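Long-range contact in Alr1585 protein (Nostoc sp., PDB 5C2I), which is a haem peroxidase of the dye-decolorizing (DyP) type, probably using hydrogen peroxide to oxidise dyes and other substrates: residues R291-L300 with Y306-Y316. The protein carries 1 engineered substitution. Sequence-based numbering, arbitrary orientation.
With HEM (protoporphyrin IX containing Fe), chain E.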
ATOM      1  N   ARG A 291      23.216 -19.428   3.152  1.00 16.01           N
ATOM      2  CA  ARG A 291      22.566 -18.671   2.085  1.00 15.73           C
ATOM      3  C   ARG A 291      22.645 -17.184   2.412  1.00 15.89           C
ATOM      4  O   ARG A 291      22.657 -16.781   3.565  1.00 15.24           O
ATOM      5  CB  ARG A 291      21.069 -19.033   1.938  1.00 15.73           C
ATOM      6  CG  ARG A 291      20.766 -20.437   1.473  1.00 15.64           C
ATOM      7  CD  ARG A 291      19.268 -20.656   1.586  1.00 15.61           C
ATOM      8  NE  ARG A 291      18.886 -22.001   1.250  1.00 15.47           N
ATOM      9  CZ  ARG A 291      18.509 -22.431   0.045  1.00 15.40           C
ATOM     10  NH1 ARG A 291      18.509 -21.636  -1.032  1.00 16.05           N
ATOM     11  NH2 ARG A 291      18.163 -23.696  -0.094  1.00 15.80           N
ATOM     12  N   PHE A 292      22.681 -16.372   1.365  1.00 16.35           N
ATOM     13  CA  PHE A 292      22.433 -14.941   1.506  1.00 16.60           C
ATOM     14  C   PHE A 292      21.031 -14.704   1.987  1.00 16.21           C
ATOM     15  O   PHE A 292      20.197 -15.612   1.960  1.00 15.48           O
ATOM     16  CB  PHE A 292      22.665 -14.237   0.177  1.00 17.19           C
ATOM     17  CG  PHE A 292      24.118 -14.131  -0.179  1.00 18.26           C
ATOM     18  CD1 PHE A 292      24.765 -15.160  -0.861  1.00 18.43           C
ATOM     19  CD2 PHE A 292      24.864 -13.022   0.194  1.00 18.62           C
ATOM     20  CE1 PHE A 292      26.123 -15.084  -1.170  1.00 18.90           C
ATOM     21  CE2 PHE A 292      26.209 -12.946  -0.112  1.00 18.98           C
ATOM     22  CZ  PHE A 292      26.836 -13.980  -0.796  1.00 18.85           C
ATOM     23  N   ALA A 293      20.780 -13.478   2.442  1.00 17.40           N
ATOM     24  CA  ALA A 293      19.466 -13.071   2.922  1.00 17.71           C
ATOM     25  C   ALA A 293      18.366 -13.428   1.922  1.00 17.61           C
ATOM     26  O   ALA A 293      17.305 -13.878   2.327  1.00 17.87           O
ATOM     27  CB  ALA A 293      19.448 -11.586   3.269  1.00 17.87           C
ATOM     28  N   ASP A 294      18.636 -13.253   0.622  1.00 18.00           N
ATOM     29  CA  ASP A 294      17.606 -13.511  -0.397  1.00 17.68           C
ATOM     30  C   ASP A 294      17.391 -14.987  -0.697  1.00 17.62           C
ATOM     31  O   ASP A 294      16.484 -15.331  -1.446  1.00 16.63           O
ATOM     32  CB  ASP A 294      17.873 -12.731  -1.714  1.00 18.83           C
ATOM     33  CG  ASP A 294      19.169 -13.160  -2.402  1.00 18.59           C
ATOM     34  OD1 ASP A 294      19.322 -14.349  -2.650  1.00 19.40           O
ATOM     35  OD2 ASP A 294      19.978 -12.314  -2.771  1.00 20.78           O
ATOM     36  N   GLY A 295      18.239 -15.849  -0.135  1.00 16.93           N
ATOM     37  CA  GLY A 295      18.185 -17.265  -0.411  1.00 16.31           C
ATOM     38  C   GLY A 295      19.276 -17.856  -1.289  1.00 16.89           C
ATOM     39  O   GLY A 295      19.384 -19.088  -1.393  1.00 16.40           O
ATOM     40  N   THR A 296      20.102 -17.003  -1.930  1.00 17.87           N
ATOM     41  CA  THR A 296      21.170 -17.453  -2.777  1.00 17.98           C
ATOM     42  C   THR A 296      22.116 -18.405  -1.993  1.00 17.18           C
ATOM     43  O   THR A 296      22.702 -17.989  -0.994  1.00 16.88           O
ATOM     44  CB  THR A 296      22.009 -16.249  -3.330  1.00 18.42           C
ATOM     45  OG1 THR A 296      21.156 -15.381  -4.111  1.00 19.11           O
ATOM     46  CG2 THR A 296      23.136 -16.740  -4.219  1.00 19.11           C
ATOM     47  N   PRO A 297      22.326 -19.642  -2.487  1.00 16.62           N
ATOM     48  CA  PRO A 297      23.242 -20.548  -1.769  1.00 17.05           C
ATOM     49  C   PRO A 297      24.698 -20.109  -1.882  1.00 17.87           C
ATOM     50  O   PRO A 297      25.182 -19.812  -2.986  1.00 18.61           O
ATOM     51  CB  PRO A 297      23.060 -21.893  -2.497  1.00 17.14           C
ATOM     52  CG  PRO A 297      21.712 -21.776  -3.154  1.00 16.94           C
ATOM     53  CD  PRO A 297      21.620 -20.328  -3.570  1.00 16.81           C
ATOM     54  N   VAL A 298      25.375 -20.005  -0.752  1.00 18.19           N
ATOM     55  CA  VAL A 298      26.742 -19.519  -0.746  1.00 18.29           C
ATOM     56  C   VAL A 298      27.691 -20.562  -1.368  1.00 18.43           C
ATOM     57  O   VAL A 298      28.785 -20.206  -1.778  1.00 18.56           O
ATOM     58  CB  VAL A 298      27.204 -19.090   0.680  1.00 18.14           C
ATOM     59  CG1 VAL A 298      27.517 -20.290   1.546  1.00 17.96           C
ATOM     60  CG2 VAL A 298      28.418 -18.147   0.599  1.00 19.21           C
ATOM     61  N   THR A 299      27.267 -21.824  -1.479  1.00 18.35           N
ATOM     62  CA  THR A 299      28.097 -22.809  -2.191  1.00 18.95           C
ATOM     63  C   THR A 299      28.201 -22.433  -3.674  1.00 19.88           C
ATOM     64  O   THR A 299      29.167 -22.770  -4.314  1.00 19.15           O
ATOM     65  CB  THR A 299      27.644 -24.289  -1.957  1.00 18.85           C
ATOM     66  OG1 THR A 299      28.686 -25.169  -2.377  1.00 18.99           O
ATOM     67  CG2 THR A 299      26.373 -24.619  -2.695  1.00 18.95           C
ATOM     68  N   LEU A 300      27.193 -21.710  -4.181  1.00 19.27           N
ATOM     69  CA  LEU A 300      27.124 -21.390  -5.595  1.00 20.21           C
ATOM     70  C   LEU A 300      27.638 -20.010  -5.938  1.00 19.90           C
ATOM     71  O   LEU A 300      27.960 -19.766  -7.089  1.00 21.01           O
ATOM     72  CB  LEU A 300      25.684 -21.521  -6.105  1.00 20.17           C
ATOM     73  CG  LEU A 300      25.005 -22.893  -5.973  1.00 19.84           C
ATOM     74  CD1 LEU A 300      23.612 -22.838  -6.575  1.00 19.93           C
ATOM     75  CD2 LEU A 300      25.825 -24.005  -6.635  1.00 20.54           C
ATOM     76  N   TYR A 306      19.491 -12.143  -5.586  1.00 21.22           N
ATOM     77  CA  TYR A 306      18.214 -11.450  -5.414  1.00 22.73           C
ATOM     78  C   TYR A 306      17.032 -12.125  -6.106  1.00 23.25           C
ATOM     79  O   TYR A 306      16.063 -11.450  -6.403  1.00 25.19           O
ATOM     80  CB  TYR A 306      18.282  -9.958  -5.808  1.00 23.41           C
ATOM     81  CG  TYR A 306      19.334  -9.218  -4.992  1.00 23.98           C
ATOM     82  CD1 TYR A 306      19.147  -8.995  -3.616  1.00 23.68           C
ATOM     83  CD2 TYR A 306      20.509  -8.782  -5.583  1.00 25.59           C
ATOM     84  CE1 TYR A 306      20.113  -8.332  -2.865  1.00 24.43           C
ATOM     85  CE2 TYR A 306      21.457  -8.107  -4.843  1.00 26.00           C
ATOM     86  CZ  TYR A 306      21.253  -7.909  -3.467  1.00 24.93           C
ATOM     87  OH  TYR A 306      22.223  -7.232  -2.722  1.00 25.88           O
ATOM     88  N   ALA A 307      17.109 -13.423  -6.392  1.00 22.56           N
ATOM     89  CA  ALA A 307      15.950 -14.128  -6.952  1.00 23.76           C
ATOM     90  C   ALA A 307      14.865 -14.274  -5.903  1.00 22.71           C
ATOM     91  O   ALA A 307      15.101 -14.796  -4.786  1.00 22.55           O
ATOM     92  CB  ALA A 307      16.342 -15.499  -7.527  1.00 23.68           C
ATOM     93  N   VAL A 308      13.673 -13.809  -6.245  1.00 23.75           N
ATOM     94  CA  VAL A 308      12.534 -13.829  -5.317  1.00 24.00           C
ATOM     95  C   VAL A 308      12.206 -15.270  -4.908  1.00 22.83           C
ATOM     96  O   VAL A 308      11.928 -15.518  -3.719  1.00 20.82           O
ATOM     97  CB  VAL A 308      11.284 -13.140  -5.906  1.00 25.68           C
ATOM     98  CG1 VAL A 308      10.073 -13.337  -5.017  1.00 26.54           C
ATOM     99  CG2 VAL A 308      11.557 -11.653  -6.106  1.00 28.51           C
ATOM    100  N   THR A 309      12.241 -16.199  -5.870  1.00 22.09           N
ATOM    101  CA  THR A 309      12.160 -17.658  -5.572  1.00 21.95           C
ATOM    102  C   THR A 309      13.581 -18.265  -5.626  1.00 21.57           C
ATOM    103  O   THR A 309      14.143 -18.487  -6.706  1.00 22.48           O
ATOM    104  CB  THR A 309      11.215 -18.352  -6.567  1.00 22.73           C
ATOM    105  OG1 THR A 309       9.903 -17.786  -6.384  1.00 21.52           O
ATOM    106  CG2 THR A 309      11.134 -19.858  -6.329  1.00 24.26           C
ATOM    107  N   PRO A 310      14.202 -18.445  -4.463  1.00 20.24           N
ATOM    108  CA  PRO A 310      15.570 -18.932  -4.445  1.00 19.87           C
ATOM    109  C   PRO A 310      15.703 -20.353  -4.946  1.00 19.99           C
ATOM    110  O   PRO A 310      14.779 -21.164  -4.816  1.00 19.95           O
ATOM    111  CB  PRO A 310      15.954 -18.934  -2.960  1.00 20.12           C
ATOM    112  CG  PRO A 310      14.789 -18.356  -2.226  1.00 19.93           C
ATOM    113  CD  PRO A 310      13.619 -18.310  -3.127  1.00 20.18           C
ATOM    114  N   THR A 311      16.852 -20.651  -5.525  1.00 19.25           N
ATOM    115  CA  THR A 311      17.093 -22.011  -5.947  1.00 18.51           C
ATOM    116  C   THR A 311      17.327 -22.948  -4.749  1.00 17.34           C
ATOM    117  O   THR A 311      17.888 -22.534  -3.736  1.00 16.95           O
ATOM    118  CB  THR A 311      18.281 -22.092  -6.937  1.00 18.94           C
ATOM    119  OG1 THR A 311      18.248 -23.368  -7.584  1.00 18.74           O
ATOM    120  CG2 THR A 311      19.624 -21.900  -6.257  1.00 19.25           C
ATOM    121  N   ASN A 312      16.896 -24.204  -4.907  1.00 17.03           N
ATOM    122  CA  ASN A 312      17.265 -25.303  -4.019  1.00 16.79           C
ATOM    123  C   ASN A 312      18.022 -26.398  -4.705  1.00 17.24           C
ATOM    124  O   ASN A 312      18.265 -27.482  -4.120  1.00 17.12           O
ATOM    125  CB  ASN A 312      16.032 -25.868  -3.304  1.00 16.63           C
ATOM    126  CG  ASN A 312      16.410 -26.544  -1.990  1.00 16.10           C
ATOM    127  OD1 ASN A 312      17.292 -26.073  -1.271  1.00 15.89           O
ATOM    128  ND2 ASN A 312      15.787 -27.658  -1.716  1.00 16.53           N
ATOM    129  N   ASN A 313      18.421 -26.114  -5.955  1.00 18.10           N
ATOM    130  CA  ASN A 313      18.970 -27.143  -6.765  1.00 18.39           C
ATOM    131  C   ASN A 313      20.478 -27.130  -6.642  1.00 18.47           C
ATOM    132  O   ASN A 313      21.177 -26.638  -7.508  1.00 19.18           O
ATOM    133  CB  ASN A 313      18.566 -27.012  -8.220  1.00 19.55           C
ATOM    134  CG  ASN A 313      19.011 -28.199  -9.028  1.00 20.49           C
ATOM    135  OD1 ASN A 313      18.772 -29.358  -8.625  1.00 21.61           O
ATOM    136  ND2 ASN A 313      19.611 -27.950 -10.198  1.00 21.31           N
ATOM    137  N   PHE A 314      20.978 -27.703  -5.556  1.00 17.78           N
ATOM    138  CA  PHE A 314      22.388 -27.786  -5.412  1.00 18.34           C
ATOM    139  C   PHE A 314      22.742 -28.874  -4.458  1.00 18.40           C
ATOM    140  O   PHE A 314      21.892 -29.382  -3.696  1.00 17.38           O
ATOM    141  CB  PHE A 314      22.966 -26.454  -4.911  1.00 18.19           C
ATOM    142  CG  PHE A 314      22.514 -26.054  -3.534  1.00 17.22           C
ATOM    143  CD1 PHE A 314      21.335 -25.375  -3.342  1.00 16.95           C
ATOM    144  CD2 PHE A 314      23.266 -26.400  -2.417  1.00 17.47           C
ATOM    145  CE1 PHE A 314      20.902 -25.041  -2.066  1.00 16.73           C
ATOM    146  CE2 PHE A 314      22.844 -26.064  -1.155  1.00 17.04           C
ATOM    147  CZ  PHE A 314      21.644 -25.379  -0.963  1.00 16.49           C
ATOM    148  N   ASN A 315      24.010 -29.232  -4.528  1.00 18.98           N
ATOM    149  CA  ASN A 315      24.564 -30.083  -3.509  1.00 19.51           C
ATOM    150  C   ASN A 315      25.949 -29.486  -3.252  1.00 21.23           C
ATOM    151  O   ASN A 315      26.270 -28.397  -3.743  1.00 21.45           O
ATOM    152  CB  ASN A 315      24.556 -31.551  -3.958  1.00 20.55           C
ATOM    153  CG  ASN A 315      25.273 -31.763  -5.276  1.00 21.63           C
ATOM    154  OD1 ASN A 315      26.382 -31.294  -5.447  1.00 24.71           O
ATOM    155  ND2 ASN A 315      24.626 -32.408  -6.232  1.00 22.96           N
ATOM    156  N   TYR A 316      26.768 -30.172  -2.487  1.00 21.36           N
ATOM    157  CA  TYR A 316      28.067 -29.589  -2.192  1.00 22.15           C
ATOM    158  C   TYR A 316      29.214 -30.315  -2.948  1.00 24.75           C
ATOM    159  O   TYR A 316      30.406 -30.168  -2.598  1.00 24.28           O
ATOM    160  CB  TYR A 316      28.279 -29.645  -0.694  1.00 21.14           C
ATOM    161  CG  TYR A 316      27.237 -28.844   0.076  1.00 20.22           C
ATOM    162  CD1 TYR A 316      27.164 -27.469  -0.064  1.00 20.26           C
ATOM    163  CD2 TYR A 316      26.348 -29.460   0.958  1.00 20.09           C
ATOM    164  CE1 TYR A 316      26.225 -26.729   0.644  1.00 18.99           C
ATOM    165  CE2 TYR A 316      25.380 -28.726   1.668  1.00 18.91           C
ATOM    166  CZ  TYR A 316      25.311 -27.375   1.497  1.00 18.65           C
ATOM    167  OH  TYR A 316      24.358 -26.646   2.197  1.00 17.36           O
TER
HETATM  168  CHA HEM E 501      17.259 -24.039   6.931  1.00 13.30           C
HETATM  169  CHB HEM E 501      17.082 -20.239   9.894  1.00 13.49           C
HETATM  170  CHC HEM E 501      16.456 -23.224  13.651  1.00 13.80           C
HETATM  171  CHD HEM E 501      16.892 -26.993  10.689  1.00 14.48           C
HETATM  172  C1A HEM E 501      17.287 -22.741   7.413  1.00 13.20           C
HETATM  173  C2A HEM E 501      17.502 -21.576   6.618  1.00 14.07           C
HETATM  174  C3A HEM E 501      17.451 -20.515   7.452  1.00 13.10           C
HETATM  175  C4A HEM E 501      17.181 -21.017   8.745  1.00 13.58           C
HETATM  176  CMA HEM E 501      17.585 -19.057   7.103  1.00 13.61           C
HETATM  177  CAA HEM E 501      17.743 -21.507   5.104  1.00 12.77           C
HETATM  178  CBA HEM E 501      16.518 -21.424   4.190  1.00 14.05           C
HETATM  179  CGA HEM E 501      15.678 -22.656   4.387  1.00 14.47           C
HETATM  180  O1A HEM E 501      15.924 -23.740   3.781  1.00 15.91           O
HETATM  181  O2A HEM E 501      14.728 -22.592   5.170  1.00 14.08           O
HETATM  182  C1B HEM E 501      16.848 -20.748  11.170  1.00 15.15           C
HETATM  183  C2B HEM E 501      16.669 -19.934  12.342  1.00 14.99           C
HETATM  184  C3B HEM E 501      16.455 -20.744  13.368  1.00 14.60           C
HETATM  185  C4B HEM E 501      16.570 -22.100  12.825  1.00 14.65           C
HETATM  186  CMB HEM E 501      16.685 -18.446  12.354  1.00 15.31           C
HETATM  187  CAB HEM E 501      16.141 -20.470  14.792  1.00 14.62           C
HETATM  188  CBB HEM E 501      15.572 -19.333  15.230  1.00 15.38           C
HETATM  189  C1C HEM E 501      16.572 -24.543  13.184  1.00 14.78           C
HETATM  190  C2C HEM E 501      16.621 -25.680  13.963  1.00 14.43           C
HETATM  191  C3C HEM E 501      16.770 -26.747  13.116  1.00 15.31           C
HETATM  192  C4C HEM E 501      16.783 -26.235  11.813  1.00 14.56           C
HETATM  193  CMC HEM E 501      16.476 -25.782  15.454  1.00 14.55           C
HETATM  194  CAC HEM E 501      16.924 -28.169  13.421  1.00 14.88           C
HETATM  195  CBC HEM E 501      17.456 -28.722  14.483  1.00 16.19           C
HETATM  196  C1D HEM E 501      16.906 -26.435   9.412  1.00 14.38           C
HETATM  197  C2D HEM E 501      16.938 -27.281   8.224  1.00 14.19           C
HETATM  198  C3D HEM E 501      17.087 -26.474   7.182  1.00 13.83           C
HETATM  199  C4D HEM E 501      17.091 -25.113   7.763  1.00 13.39           C
HETATM  200  CMD HEM E 501      16.852 -28.796   8.150  1.00 15.72           C
HETATM  201  CAD HEM E 501      17.131 -26.886   5.739  1.00 14.08           C
HETATM  202  CBD HEM E 501      18.534 -27.274   5.257  1.00 14.24           C
HETATM  203  CGD HEM E 501      18.469 -27.709   3.830  1.00 13.43           C
HETATM  204  O1D HEM E 501      19.212 -27.123   3.046  1.00 13.40           O
HETATM  205  O2D HEM E 501      17.696 -28.644   3.425  1.00 15.31           O
HETATM  206  NA  HEM E 501      17.168 -22.392   8.725  1.00 13.41           N
HETATM  207  NB  HEM E 501      16.856 -21.994  11.528  1.00 13.87           N
HETATM  208  NC  HEM E 501      16.770 -24.869  11.874  1.00 14.08           N
HETATM  209  ND  HEM E 501      17.078 -25.147   9.105  1.00 13.68           N
HETATM  210 FE   HEM E 501      17.002 -23.624  10.284  1.00 15.06          FE
HETATM  211  O   HOH W   1      17.703 -15.888  -4.408  1.00 17.38           O
HETATM  212  O   HOH W   2      14.664 -23.591  10.280  1.00 20.81           O
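Arg-291 reaches across to Thr-311 and Asn-312. Its NH1 donates to Thr-311 O at 2.9 Å, nearly straight (171°) and in the guanidinium plane, and also to Gly-295 O, while NH2 makes a weak bond to Asn-312 OD1, whose stronger partner is Arg-337. NH2 also lies at the edge of the Phe-314 ring, the two planes 75° apart. The extended chain from CG to NE runs past the haem propionate arm, NE lying 3.8 Å from HEM CBA. A leucine here would probably leave the carbonyls of Thr-311 and Gly-295 without their shared donor. Near Tyr-306, Asp-294 OD2 weakly accepts from its backbone N, and OD1, gripped by the backbone N and OG1 of Thr-296, closes an Asx turn; a water within 2.8 Å of both Asp-294 OD1 and Ala-307 O probably bridges them. Pro-310 CG rests on Asp-294 O and Gly-295 CA; a CB at Gly-295 would run into it, and the positive phi there already favours glycine. Apolar packing takes over toward Phe-314 and Tyr-316. Phe-314 CG lies between its backbone N and carbonyl carbon (chi1 64°), which sets one ring face against Pro-297 CB, and Thr-299 CG2 approaches Phe-314 CD2 at 3.6 Å. Together the two irregular segments form a folded-back loop in the C-terminal DyP region, bordering the propionate side of the haem pocket.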